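Local coordinates for glycosyl transferases group 1 family protein (Francisella tularensis subsp. tularensis, PDB 5I45), which probably transfers sugar units from an activated donor as a GT-B glycosyltransferase, of which this chain is the C-terminal domain, at residues A[19-24]-A[106-111]; A[28-33]-A[111-116]; A[9-14]-A[128-133]. All coordinates share one frame; numbering follows the deposited sequence.

Contact 1. Residues A[19-24]-A[106-111]; sequences QQWQDK and PSWYRA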
ATOM      1  N   GLN A  19     -14.424   9.090   3.379  1.00 12.27           N
ATOM      2  CA  GLN A  19     -14.494  10.489   2.945  1.00 12.60           C
ATOM      3  C   GLN A  19     -13.109  10.964   2.474  1.00 12.00           C
ATOM      4  O   GLN A  19     -13.012  11.677   1.498  1.00 11.98           O
ATOM      5  CB  GLN A  19     -15.029  11.409   4.061  1.00 13.59           C
ATOM      6  CG  GLN A  19     -15.236  12.846   3.587  1.00 14.44           C
ATOM      7  CD  GLN A  19     -16.265  12.922   2.506  1.00 15.37           C
ATOM      8  OE1 GLN A  19     -17.423  12.599   2.735  1.00 16.48           O
ATOM      9  NE2 GLN A  19     -15.849  13.314   1.294  1.00 15.63           N
ATOM     10  N   GLN A  20     -12.048  10.562   3.171  1.00 12.05           N
ATOM     11  CA  GLN A  20     -10.685  10.933   2.751  1.00 12.26           C
ATOM     12  C   GLN A  20     -10.397  10.382   1.350  1.00 11.58           C
ATOM     13  O   GLN A  20      -9.823  11.082   0.525  1.00 11.90           O
ATOM     14  CB  GLN A  20      -9.638  10.410   3.729  1.00 13.42           C
ATOM     15  CG  GLN A  20      -9.737  10.895   5.160  1.00 15.75           C
ATOM     16  CD  GLN A  20      -9.657  12.390   5.268  1.00 18.69           C
ATOM     17  OE1 GLN A  20     -10.622  13.067   5.701  1.00 22.44           O
ATOM     18  NE2 GLN A  20      -8.553  12.946   4.792  1.00 20.56           N
ATOM     19  N   TRP A  21     -10.827   9.148   1.085  1.00 10.88           N
ATOM     20  CA  TRP A  21     -10.678   8.582  -0.252  1.00 10.84           C
ATOM     21  C   TRP A  21     -11.502   9.381  -1.265  1.00 11.31           C
ATOM     22  O   TRP A  21     -10.995   9.729  -2.339  1.00 11.19           O
ATOM     23  CB  TRP A  21     -11.076   7.101  -0.266  1.00 10.94           C
ATOM     24  CG  TRP A  21     -11.042   6.553  -1.639  1.00 11.43           C
ATOM     25  CD1 TRP A  21     -12.099   6.488  -2.506  1.00 12.26           C
ATOM     26  CD2 TRP A  21      -9.889   6.108  -2.379  1.00 11.67           C
ATOM     27  NE1 TRP A  21     -11.678   6.032  -3.731  1.00 12.73           N
ATOM     28  CE2 TRP A  21     -10.335   5.773  -3.678  1.00 12.44           C
ATOM     29  CE3 TRP A  21      -8.535   5.961  -2.079  1.00 11.64           C
ATOM     30  CZ2 TRP A  21      -9.473   5.279  -4.659  1.00 13.09           C
ATOM     31  CZ3 TRP A  21      -7.689   5.484  -3.074  1.00 12.31           C
ATOM     32  CH2 TRP A  21      -8.160   5.159  -4.327  1.00 12.96           C
ATOM     33  N   GLN A  22     -12.768   9.678  -0.948  1.00 11.75           N
ATOM     34  CA  GLN A  22     -13.579  10.477  -1.876  1.00 12.81           C
ATOM     35  C   GLN A  22     -12.899  11.799  -2.233  1.00 13.31           C
ATOM     36  O   GLN A  22     -12.940  12.220  -3.400  1.00 13.91           O
ATOM     37  CB  GLN A  22     -14.984  10.729  -1.301  1.00 13.76           C
ATOM     38  CG  GLN A  22     -15.865   9.507  -1.298  1.00 14.11           C
ATOM     39  CD  GLN A  22     -16.096   8.984  -2.691  1.00 15.29           C
ATOM     40  OE1 GLN A  22     -16.537   9.750  -3.583  1.00 16.96           O
ATOM     41  NE2 GLN A  22     -15.820   7.713  -2.915  1.00 15.96           N
ATOM     42  N   ASP A  23     -12.245  12.427  -1.267  1.00 13.63           N
ATOM     43  CA  ASP A  23     -11.639  13.752  -1.492  1.00 14.97           C
ATOM     44  C   ASP A  23     -10.491  13.698  -2.478  1.00 15.08           C
ATOM     45  O   ASP A  23     -10.118  14.716  -3.017  1.00 16.43           O
ATOM     46  CB  ASP A  23     -11.121  14.350  -0.180  1.00 15.50           C
ATOM     47  CG  ASP A  23     -12.223  14.706   0.808  1.00 16.94           C
ATOM     48  OD1 ASP A  23     -13.412  14.734   0.462  1.00 17.54           O
ATOM     49  OD2 ASP A  23     -11.840  14.933   1.965  1.00 18.91           O
ATOM     50  N   LYS A  24      -9.944  12.504  -2.734  1.00 14.45           N
ATOM     51  CA  LYS A  24      -8.861  12.363  -3.743  1.00 15.52           C
ATOM     52  C   LYS A  24      -9.355  12.442  -5.187  1.00 16.46           C
ATOM     53  O   LYS A  24      -8.562  12.591  -6.113  1.00 17.37           O
ATOM     54  CB  LYS A  24      -8.086  11.061  -3.520  1.00 15.46           C
ATOM     55  CG  LYS A  24      -7.366  10.990  -2.163  1.00 15.35           C
ATOM     56  CD  LYS A  24      -6.352  12.106  -1.992  1.00 17.06           C
ATOM     57  CE  LYS A  24      -5.453  11.885  -0.789  1.00 17.42           C
ATOM     58  NZ  LYS A  24      -4.535  13.030  -0.598  1.00 19.49           N
ATOM     59  N   PRO A 106       1.272  11.762   3.999  1.00 18.11           N
ATOM     60  CA  PRO A 106       0.438  11.358   5.165  1.00 17.03           C
ATOM     61  C   PRO A 106      -1.068  11.309   4.837  1.00 16.42           C
ATOM     62  O   PRO A 106      -1.791  10.396   5.288  1.00 14.91           O
ATOM     63  CB  PRO A 106       0.765  12.428   6.218  1.00 18.13           C
ATOM     64  CG  PRO A 106       2.158  12.871   5.869  1.00 18.64           C
ATOM     65  CD  PRO A 106       2.272  12.795   4.376  1.00 18.66           C
ATOM     66  N   SER A 107      -1.538  12.235   3.996  1.00 16.19           N
ATOM     67  CA  SER A 107      -2.950  12.234   3.638  1.00 15.96           C
ATOM     68  C   SER A 107      -3.309  11.008   2.811  1.00 14.43           C
ATOM     69  O   SER A 107      -4.457  10.565   2.847  1.00 14.29           O
ATOM     70  CB  SER A 107      -3.362  13.510   2.860  1.00 17.27           C
ATOM     71  OG  SER A 107      -2.834  13.537   1.566  1.00 20.02           O
ATOM     72  N   TRP A 108      -2.366  10.512   2.017  1.00 13.78           N
ATOM     73  CA  TRP A 108      -2.642   9.304   1.240  1.00 13.40           C
ATOM     74  C   TRP A 108      -2.813   8.107   2.139  1.00 12.06           C
ATOM     75  O   TRP A 108      -3.723   7.325   1.953  1.00 11.27           O
ATOM     76  CB  TRP A 108      -1.568   9.021   0.172  1.00 13.79           C
ATOM     77  CG  TRP A 108      -1.856   9.700  -1.104  1.00 15.64           C
ATOM     78  CD1 TRP A 108      -1.238  10.788  -1.620  1.00 17.41           C
ATOM     79  CD2 TRP A 108      -2.904   9.367  -2.009  1.00 15.91           C
ATOM     80  NE1 TRP A 108      -1.795  11.127  -2.818  1.00 18.11           N
ATOM     81  CE2 TRP A 108      -2.832  10.276  -3.079  1.00 16.95           C
ATOM     82  CE3 TRP A 108      -3.882   8.373  -2.030  1.00 15.86           C
ATOM     83  CZ2 TRP A 108      -3.718  10.231  -4.161  1.00 17.27           C
ATOM     84  CZ3 TRP A 108      -4.756   8.333  -3.116  1.00 16.48           C
ATOM     85  CH2 TRP A 108      -4.658   9.237  -4.143  1.00 16.79           C
ATOM     86  N   TYR A 109      -1.967   7.960   3.151  1.00 12.13           N
ATOM     87  CA  TYR A 109      -2.152   6.842   4.069  1.00 11.67           C
ATOM     88  C   TYR A 109      -3.545   6.895   4.687  1.00 11.44           C
ATOM     89  O   TYR A 109      -4.203   5.859   4.838  1.00 11.42           O
ATOM     90  CB  TYR A 109      -1.104   6.816   5.168  1.00 12.18           C
ATOM     91  CG  TYR A 109       0.261   6.382   4.713  1.00 12.85           C
ATOM     92  CD1 TYR A 109       0.510   5.059   4.405  1.00 12.47           C
ATOM     93  CD2 TYR A 109       1.303   7.282   4.600  1.00 13.76           C
ATOM     94  CE1 TYR A 109       1.762   4.637   4.041  1.00 13.23           C
ATOM     95  CE2 TYR A 109       2.560   6.859   4.208  1.00 14.66           C
ATOM     96  CZ  TYR A 109       2.767   5.536   3.941  1.00 13.88           C
ATOM     97  OH  TYR A 109       4.018   5.095   3.558  1.00 15.14           O
ATOM     98  N   ARG A 110      -4.000   8.107   4.996  1.00 11.36           N
ATOM     99  CA  ARG A 110      -5.331   8.288   5.599  1.00 11.77           C
ATOM    100  C   ARG A 110      -6.493   7.923   4.689  1.00 11.45           C
ATOM    101  O   ARG A 110      -7.607   7.707   5.156  1.00 12.60           O
ATOM    102  CB  ARG A 110      -5.490   9.730   6.099  1.00 12.59           C
ATOM    103  CG  ARG A 110      -4.787   9.960   7.405  1.00 13.48           C
ATOM    104  CD  ARG A 110      -5.118  11.304   8.028  1.00 14.43           C
ATOM    105  NE  ARG A 110      -4.334  12.409   7.482  1.00 15.75           N
ATOM    106  CZ  ARG A 110      -3.087  12.707   7.851  1.00 16.04           C
ATOM    107  NH1 ARG A 110      -2.430  11.948   8.752  1.00 16.18           N
ATOM    108  NH2 ARG A 110      -2.482  13.763   7.299  1.00 17.60           N
ATOM    109  N   ALA A 111      -6.241   7.866   3.387  1.00 10.78           N
ATOM    110  CA  ALA A 111      -7.260   7.532   2.405  1.00 10.87           C
ATOM    111  C   ALA A 111      -7.281   6.046   2.046  1.00 10.31           C
ATOM    112  O   ALA A 111      -8.223   5.608   1.384  1.00 11.25           O
ATOM    113  CB  ALA A 111      -7.066   8.356   1.143  1.00 11.43           C
TER
HETATM  114  O   HOH W   1      -6.558  12.159   3.419  1.00 22.66           O

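Contact 2. Residues A[28-33]-A[111-116]; sequences GKYGIG and ALDIVV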
ATOM      1  N   GLY A  28     -13.502   4.628  -7.725  1.00 15.63           N
ATOM      2  CA  GLY A  28     -13.644   3.583  -6.741  1.00 15.12           C
ATOM      3  C   GLY A  28     -14.031   4.095  -5.384  1.00 15.77           C
ATOM      4  O   GLY A  28     -14.109   5.302  -5.139  1.00 15.37           O
ATOM      5  N   LYS A  29     -14.235   3.160  -4.469  1.00 15.89           N
ATOM      6  CA  LYS A  29     -14.661   3.494  -3.117  1.00 17.14           C
ATOM      7  C   LYS A  29     -13.628   3.193  -2.029  1.00 15.69           C
ATOM      8  O   LYS A  29     -13.670   3.770  -0.953  1.00 15.65           O
ATOM      9  CB  LYS A  29     -15.963   2.758  -2.814  1.00 19.46           C
ATOM     10  CG  LYS A  29     -17.132   3.282  -3.638  1.00 22.37           C
ATOM     11  CD  LYS A  29     -18.406   2.499  -3.377  1.00 24.65           C
ATOM     12  CE  LYS A  29     -19.519   2.927  -4.316  1.00 26.59           C
ATOM     13  NZ  LYS A  29     -19.896   4.338  -4.069  1.00 28.65           N
ATOM     14  N   TYR A  30     -12.710   2.283  -2.320  1.00 13.92           N
ATOM     15  CA  TYR A  30     -11.699   1.800  -1.345  1.00 13.37           C
ATOM     16  C   TYR A  30     -10.388   1.696  -2.067  1.00 11.65           C
ATOM     17  O   TYR A  30     -10.345   1.279  -3.234  1.00 11.86           O
ATOM     18  CB  TYR A  30     -12.076   0.408  -0.812  1.00 14.00           C
ATOM     19  CG  TYR A  30     -13.446   0.337  -0.216  1.00 16.37           C
ATOM     20  CD1 TYR A  30     -13.672   0.729   1.107  1.00 18.13           C
ATOM     21  CD2 TYR A  30     -14.527  -0.078  -0.974  1.00 18.06           C
ATOM     22  CE1 TYR A  30     -14.952   0.686   1.656  1.00 20.62           C
ATOM     23  CE2 TYR A  30     -15.814  -0.111  -0.443  1.00 20.68           C
ATOM     24  CZ  TYR A  30     -16.017   0.281   0.863  1.00 21.43           C
ATOM     25  OH  TYR A  30     -17.304   0.212   1.371  1.00 24.74           O
ATOM     26  N   GLY A  31      -9.312   2.049  -1.377  1.00 10.62           N
ATOM     27  CA  GLY A  31      -8.000   2.067  -1.964  1.00  9.91           C
ATOM     28  C   GLY A  31      -6.933   1.188  -1.370  1.00  9.37           C
ATOM     29  O   GLY A  31      -6.894   0.930  -0.158  1.00  9.27           O
ATOM     30  N   ILE A  32      -6.040   0.782  -2.239  1.00  9.16           N
ATOM     31  CA  ILE A  32      -4.827   0.027  -1.930  1.00  9.23           C
ATOM     32  C   ILE A  32      -3.666   0.833  -2.460  1.00  9.33           C
ATOM     33  O   ILE A  32      -3.739   1.263  -3.622  1.00 10.42           O
ATOM     34  CB  ILE A  32      -4.810  -1.344  -2.634  1.00  9.78           C
ATOM     35  CG1 ILE A  32      -6.030  -2.173  -2.292  1.00 10.21           C
ATOM     36  CG2 ILE A  32      -3.511  -2.086  -2.370  1.00  9.97           C
ATOM     37  CD1 ILE A  32      -6.400  -3.085  -3.444  1.00 10.72           C
ATOM     38  N   GLY A  33      -2.591   1.026  -1.714  1.00  8.89           N
ATOM     39  CA  GLY A  33      -1.480   1.806  -2.197  1.00  8.85           C
ATOM     40  C   GLY A  33      -0.123   1.164  -2.011  1.00  8.51           C
ATOM     41  O   GLY A  33       0.081   0.298  -1.137  1.00  8.80           O
ATOM     42  N   ALA A 111      -6.241   7.866   3.387  1.00 10.78           N
ATOM     43  CA  ALA A 111      -7.260   7.532   2.405  1.00 10.87           C
ATOM     44  C   ALA A 111      -7.281   6.046   2.046  1.00 10.31           C
ATOM     45  O   ALA A 111      -8.223   5.608   1.384  1.00 11.25           O
ATOM     46  CB  ALA A 111      -7.066   8.356   1.143  1.00 11.43           C
ATOM     47  N   LEU A 112      -6.261   5.284   2.475  1.00  9.67           N
ATOM     48  CA  LEU A 112      -6.106   3.895   2.020  1.00  9.90           C
ATOM     49  C   LEU A 112      -6.478   2.844   3.046  1.00  9.66           C
ATOM     50  O   LEU A 112      -6.137   2.965   4.222  1.00 10.25           O
ATOM     51  CB  LEU A 112      -4.631   3.664   1.630  1.00  9.96           C
ATOM     52  CG  LEU A 112      -4.159   4.496   0.445  1.00 10.51           C
ATOM     53  CD1 LEU A 112      -2.643   4.462   0.360  1.00 10.98           C
ATOM     54  CD2 LEU A 112      -4.825   4.093  -0.856  1.00 10.92           C
ATOM     55  N   ASP A 113      -7.190   1.797   2.619  1.00  9.37           N
ATOM     56  CA  ASP A 113      -7.480   0.669   3.482  1.00  9.48           C
ATOM     57  C   ASP A 113      -6.319  -0.299   3.627  1.00  8.76           C
ATOM     58  O   ASP A 113      -6.161  -0.894   4.666  1.00  8.75           O
ATOM     59  CB  ASP A 113      -8.721  -0.091   3.020  1.00 10.40           C
ATOM     60  CG  ASP A 113      -9.987   0.532   3.530  1.00 11.86           C
ATOM     61  OD1 ASP A 113     -10.412   1.578   3.026  1.00 12.98           O
ATOM     62  OD2 ASP A 113     -10.537  -0.016   4.513  1.00 13.99           O
ATOM     63  N   ILE A 114      -5.559  -0.472   2.541  1.00  8.27           N
ATOM     64  CA  ILE A 114      -4.471  -1.467   2.515  1.00  8.28           C
ATOM     65  C   ILE A 114      -3.257  -0.815   1.927  1.00  8.18           C
ATOM     66  O   ILE A 114      -3.384  -0.072   0.939  1.00  8.37           O
ATOM     67  CB  ILE A 114      -4.877  -2.689   1.668  1.00  8.72           C
ATOM     68  CG1 ILE A 114      -6.161  -3.339   2.196  1.00  9.07           C
ATOM     69  CG2 ILE A 114      -3.715  -3.668   1.542  1.00  8.63           C
ATOM     70  CD1 ILE A 114      -6.766  -4.404   1.297  1.00  9.49           C
ATOM     71  N   VAL A 115      -2.090  -1.107   2.474  1.00  8.29           N
ATOM     72  CA  VAL A 115      -0.809  -0.671   1.923  1.00  8.65           C
ATOM     73  C   VAL A 115       0.059  -1.890   1.704  1.00  8.33           C
ATOM     74  O   VAL A 115       0.128  -2.776   2.561  1.00  8.59           O
ATOM     75  CB  VAL A 115      -0.100   0.371   2.816  1.00  9.28           C
ATOM     76  CG1 VAL A 115       1.305   0.675   2.298  1.00  9.88           C
ATOM     77  CG2 VAL A 115      -0.907   1.643   2.839  1.00  9.79           C
ATOM     78  N   VAL A 116       0.692  -1.939   0.521  1.00  8.36           N
ATOM     79  CA  VAL A 116       1.637  -2.995   0.198  1.00  8.35           C
ATOM     80  C   VAL A 116       3.047  -2.459   0.204  1.00  8.85           C
ATOM     81  O   VAL A 116       3.305  -1.447  -0.401  1.00  9.45           O
ATOM     82  CB  VAL A 116       1.317  -3.645  -1.165  1.00  8.57           C
ATOM     83  CG1 VAL A 116       2.296  -4.750  -1.473  1.00  9.05           C
ATOM     84  CG2 VAL A 116      -0.107  -4.198  -1.158  1.00  8.69           C
TER
HETATM   85  O   HOH W   2      -9.809   3.417   1.120  1.00 10.92           O

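Contact 3. Residues A[9-14]-A[128-133]; sequences QVFYPA and ALEAMA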
ATOM      1  N   GLN A   9       2.186  12.246  15.281  0.60 19.79           N
ATOM      2  CA  GLN A   9       1.553  13.563  15.096  0.60 20.77           C
ATOM      3  C   GLN A   9       1.419  13.852  13.592  0.60 20.03           C
ATOM      4  O   GLN A   9       0.655  14.738  13.191  0.60 20.35           O
ATOM      5  CB  GLN A   9       2.371  14.711  15.731  0.60 23.12           C
ATOM      6  CG  GLN A   9       2.655  14.594  17.226  0.60 24.42           C
ATOM      7  CD  GLN A   9       3.327  15.836  17.839  0.60 27.12           C
ATOM      8  OE1 GLN A   9       3.946  16.651  17.146  0.60 28.60           O
ATOM      9  NE2 GLN A   9       3.220  15.966  19.154  0.60 28.59           N
ATOM     10  N   VAL A  10       2.174  13.127  12.762  1.00 18.40           N
ATOM     11  CA  VAL A  10       2.162  13.322  11.294  1.00 17.96           C
ATOM     12  C   VAL A  10       1.372  12.197  10.639  1.00 15.80           C
ATOM     13  O   VAL A  10       0.537  12.434   9.773  1.00 15.40           O
ATOM     14  CB  VAL A  10       3.597  13.390  10.715  1.00 18.71           C
ATOM     15  CG1 VAL A  10       3.596  13.423   9.185  1.00 18.90           C
ATOM     16  CG2 VAL A  10       4.312  14.616  11.267  1.00 20.39           C
ATOM     17  N   PHE A  11       1.646  10.973  11.072  1.00 14.79           N
ATOM     18  CA  PHE A  11       0.992   9.774  10.533  1.00 13.38           C
ATOM     19  C   PHE A  11      -0.007   9.300  11.563  1.00 12.38           C
ATOM     20  O   PHE A  11       0.374   8.898  12.680  1.00 12.65           O
ATOM     21  CB  PHE A  11       2.022   8.693  10.209  1.00 13.22           C
ATOM     22  CG  PHE A  11       3.014   9.125   9.176  1.00 14.01           C
ATOM     23  CD1 PHE A  11       2.715   9.024   7.817  1.00 14.00           C
ATOM     24  CD2 PHE A  11       4.224   9.664   9.554  1.00 15.02           C
ATOM     25  CE1 PHE A  11       3.611   9.470   6.860  1.00 15.27           C
ATOM     26  CE2 PHE A  11       5.141  10.094   8.598  1.00 16.20           C
ATOM     27  CZ  PHE A  11       4.829   9.987   7.246  1.00 16.04           C
ATOM     28  N   TYR A  12      -1.280   9.351  11.204  1.00 12.29           N
ATOM     29  CA  TYR A  12      -2.386   9.016  12.099  1.00 12.59           C
ATOM     30  C   TYR A  12      -3.639   8.774  11.239  1.00 12.79           C
ATOM     31  O   TYR A  12      -3.682   9.229  10.097  1.00 12.84           O
ATOM     32  CB  TYR A  12      -2.633  10.149  13.131  1.00 13.53           C
ATOM     33  CG  TYR A  12      -2.900  11.510  12.505  1.00 14.08           C
ATOM     34  CD1 TYR A  12      -4.161  11.840  12.023  1.00 14.37           C
ATOM     35  CD2 TYR A  12      -1.884  12.442  12.370  1.00 14.96           C
ATOM     36  CE1 TYR A  12      -4.401  13.069  11.431  1.00 15.25           C
ATOM     37  CE2 TYR A  12      -2.117  13.676  11.788  1.00 15.98           C
ATOM     38  CZ  TYR A  12      -3.381  13.977  11.317  1.00 16.13           C
ATOM     39  OH  TYR A  12      -3.654  15.189  10.709  1.00 18.76           O
ATOM     40  N   PRO A  13      -4.657   8.088  11.781  1.00 13.36           N
ATOM     41  CA  PRO A  13      -5.880   7.790  11.040  1.00 14.01           C
ATOM     42  C   PRO A  13      -6.783   9.003  10.855  1.00 15.38           C
ATOM     43  O   PRO A  13      -6.820   9.865  11.706  1.00 17.02           O
ATOM     44  CB  PRO A  13      -6.591   6.760  11.915  1.00 14.23           C
ATOM     45  CG  PRO A  13      -5.600   6.324  12.939  1.00 14.41           C
ATOM     46  CD  PRO A  13      -4.644   7.442  13.102  1.00 13.82           C
ATOM     47  N   ALA A  14      -7.490   9.064   9.730  1.00 16.63           N
ATOM     48  CA  ALA A  14      -8.510  10.089   9.584  1.00 17.44           C
ATOM     49  C   ALA A  14      -9.758   9.711  10.380  1.00 17.13           C
ATOM     50  O   ALA A  14      -9.955   8.568  10.747  1.00 17.07           O
ATOM     51  CB  ALA A  14      -8.879  10.228   8.144  1.00 18.64           C
ATOM     52  N   ALA A 128       5.904   0.722   6.172  1.00 14.23           N
ATOM     53  CA  ALA A 128       5.036  -0.154   6.954  1.00 12.81           C
ATOM     54  C   ALA A 128       4.608   0.524   8.260  1.00 11.75           C
ATOM     55  O   ALA A 128       3.432   0.513   8.593  1.00 11.56           O
ATOM     56  CB  ALA A 128       5.692  -1.478   7.279  1.00 13.38           C
ATOM     57  N   LEU A 129       5.557   1.126   8.971  1.00 11.13           N
ATOM     58  CA  LEU A 129       5.221   1.826  10.210  1.00 11.43           C
ATOM     59  C   LEU A 129       4.278   3.001   9.977  1.00 11.48           C
ATOM     60  O   LEU A 129       3.344   3.216  10.761  1.00 11.70           O
ATOM     61  CB  LEU A 129       6.470   2.297  10.927  1.00 12.56           C
ATOM     62  CG  LEU A 129       7.387   1.198  11.418  1.00 13.22           C
ATOM     63  CD1 LEU A 129       8.642   1.818  11.983  1.00 14.61           C
ATOM     64  CD2 LEU A 129       6.702   0.330  12.452  1.00 13.78           C
ATOM     65  N   GLU A 130       4.514   3.767   8.922  1.00 11.77           N
ATOM     66  CA  GLU A 130       3.662   4.920   8.596  1.00 12.56           C
ATOM     67  C   GLU A 130       2.236   4.430   8.303  1.00 11.66           C
ATOM     68  O   GLU A 130       1.255   5.046   8.736  1.00 11.86           O
ATOM     69  CB  GLU A 130       4.241   5.667   7.396  1.00 14.35           C
ATOM     70  CG  GLU A 130       5.522   6.452   7.684  1.00 16.68           C
ATOM     71  CD  GLU A 130       6.265   6.922   6.422  1.00 18.17           C
ATOM     72  OE1 GLU A 130       5.813   6.689   5.303  1.00 20.25           O
ATOM     73  OE2 GLU A 130       7.352   7.524   6.564  1.00 23.10           O
ATOM     74  N   ALA A 131       2.137   3.343   7.550  1.00 10.79           N
ATOM     75  CA  ALA A 131       0.842   2.762   7.190  1.00 10.55           C
ATOM     76  C   ALA A 131       0.122   2.249   8.437  1.00 10.20           C
ATOM     77  O   ALA A 131      -1.069   2.507   8.623  1.00 10.14           O
ATOM     78  CB  ALA A 131       1.013   1.661   6.185  1.00 10.64           C
HETATM   79  N   MSE A 132       0.838   1.530   9.294  0.50  9.01           N
HETATM   80  CA  MSE A 132       0.246   1.008  10.519  0.50  8.51           C
HETATM   81  C   MSE A 132      -0.181   2.104  11.464  0.50  9.17           C
HETATM   82  O   MSE A 132      -1.230   2.007  12.093  0.50  9.22           O
HETATM   83  CB  MSE A 132       1.246   0.049  11.184  0.50  7.86           C
HETATM   84  CG  MSE A 132       1.458  -1.185  10.295  0.50  7.16           C
HETATM   85 SE   MSE A 132       3.106  -2.192  10.686  0.50  6.69          SE
HETATM   86  CE  MSE A 132       2.421  -3.302  12.197  0.50  7.07           C
ATOM     87  N   ALA A 133       0.618   3.156  11.565  1.00  9.97           N
ATOM     88  CA  ALA A 133       0.251   4.314  12.398  1.00 10.43           C
ATOM     89  C   ALA A 133      -1.023   4.985  11.882  1.00 10.44           C
ATOM     90  O   ALA A 133      -1.726   5.640  12.662  1.00 10.83           O
ATOM     91  CB  ALA A 133       1.409   5.297  12.464  1.00 10.95           C
TER
HETATM   92  O   HOH W   3      -0.672   7.310  14.671  1.00 12.15           O

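Contact 1. Residues A[19-24]-A[106-111]
This is helix-helix packing on one face of the Rossmann-like sheet of a GT-B C-terminal domain, where helices 17-23 and 104-111 meet above strand 61-66. The short helical segments cross steeply, their axes 8.5 Å apart at closest and their N-to-C directions 123° apart. The backbones draw nearest at W21 and A111, whose methyl lies beside the W21 backbone. K24, at the C-terminal end of segment 19-24, bridges the rest of the distance. Its chain bends at chi2 (-60°), then runs extended across one face of the W108 indole: CE sits 3.8 Å from the centroid of the six-membered ring, a CH-pi contact, and NZ is 4.0 Å from the centroid of the five-membered ring, nearly on the ring normal, a cation-pi contact. The same ammonium gives a hydrogen bond of 2.8 Å from K24 NZ to S107 OG. That hydroxyl is also bonded to the carbonyl of E104 one turn earlier, so its position is fixed from two sides. Deeper in, the two indoles cross obliquely, W21 CZ3 lying 4.1 Å from W108 CZ3 at the edge of the W108 ring, and both pack on V64, while the W21 N-H is taken up by G28. At the outer margin a water joins the helices, accepting from Q20 NE2 at 2.5 Å and donating to S107 O at 2.7 Å.

Contact 2. Residues A[28-33]-A[111-116]
Strands 30-35 and 114-117 lie side by side and parallel in the middle of the domain's six-stranded sheet, the short strand segments 18° apart in direction. Backbone hydrogen bonds carry the pairing. G31 O takes D113 N at 2.9 Å, at a bent N-H...O angle of 135°, and I114 N more weakly, so one carbonyl serves the amides of two successive residues of 111-116. G33 then uses both its polar atoms: G33 N donates to I114 O at 3.0 Å, and V116 N reaches G33 O at 2.9 Å, nearly along the C=O axis. Close CA-H...O contacts, I32 CA to I114 O and V115 CA to G33 O, fill in between.

Water adds a polar bridge at the start of the pair, accepting from G31 N and donating to A111 O and to D113 OD1. The other carboxylate oxygen, D113 OD2, forms a salt bridge with R181, while the Y30 ring turns its edge to OD1.

Apolar contacts cover both sides. L112 lays CD2 3.6 Å from G31 C and CD1 3.9 Å from G33 CA, on the face opposite the I32 side chain; its two methyls take up the places where the glycines carry no CB, CD2 at G31 and CD1 at G33. I32, I114 and V116 meet on the other side, with I32 CG2 4.2 Å from V116 CG2, beneath helices 164-176 and 44-57.

The pairing is thus regular and apolar from I114 onward, with its water and charge gathered at the N-terminal end.

Contact 3. Residues A[9-14]-A[128-133]
F11, in the loop that precedes helix 17-23, lays its ring flat along the side chain of E130 on helix 126-133. Both side chains leave the backbone the same way, CG anti to the carbonyl carbon, and run side by side in one direction. In F11 chi2 of -84° sets the ring broadside to E130. In the glutamate, chi1 (-72°) puts CG over the ring centre, and the extended chi2 (167°) then carries the carboxylate out past CZ at the rim. E130 CG stands 3.5 Å from the ring centroid, almost on the normal, a CH-pi contact. Further out, E130 CD is 3.5 Å from F11 CZ, and the carboxylate and ring planes are only 5° apart, so the acid group stacks on the phenyl. On the opposite face lies V10 CG1, offset toward the rim, which leaves the ring sandwiched between a valine methyl and the glutamate stem.

Nearer the backbone, A133 makes the contact. F11 CB is 4.1 Å from A133 CB, and A133 O gathers several neighbours: Y12 CA approaches it at 3.5 Å as a CA-H...O contact, and P13 CD lies equally near. A water donates to both F11 O and A133 O, tying the two carbonyls together. Y12 starts its side chain away from helix 126-133; its ring makes a cation-pi contact with R110 of helix 104-111, and P13 reaches helix 178-195 at Y189.

The sequence leading through helix 126-133 has the E-x7-E pattern of GT4-type retaining glycosyltransferases, with E130 in the place of the second glutamate. In relatives that residue usually contacts the ribose of the nucleotide-sugar donor, so F11 probably packs beside the donor site of this GT-B domain.

Contacts 1 and 2 share A111, on the way from helix 104-111 to strand 114-117, and their centres are 9 Å apart. W21 joins them again: W21 NE1 is 2.9 Å from G28 O, and its CZ3 lies 3.6 Å from G31 CA, so the helix pair sits directly on the strand pair. Contact 3 lies about 12 Å from contact 1, centre to centre, linked through neighbouring residues of helix 104-111. R110 NH1 bonds to V10 O, and Y109 OH lies 3.0 Å from E130 OE1, close to the probable donor site. Contact 2 meets contact 3 where V115 CB packs 3.8 Å from A131 CB.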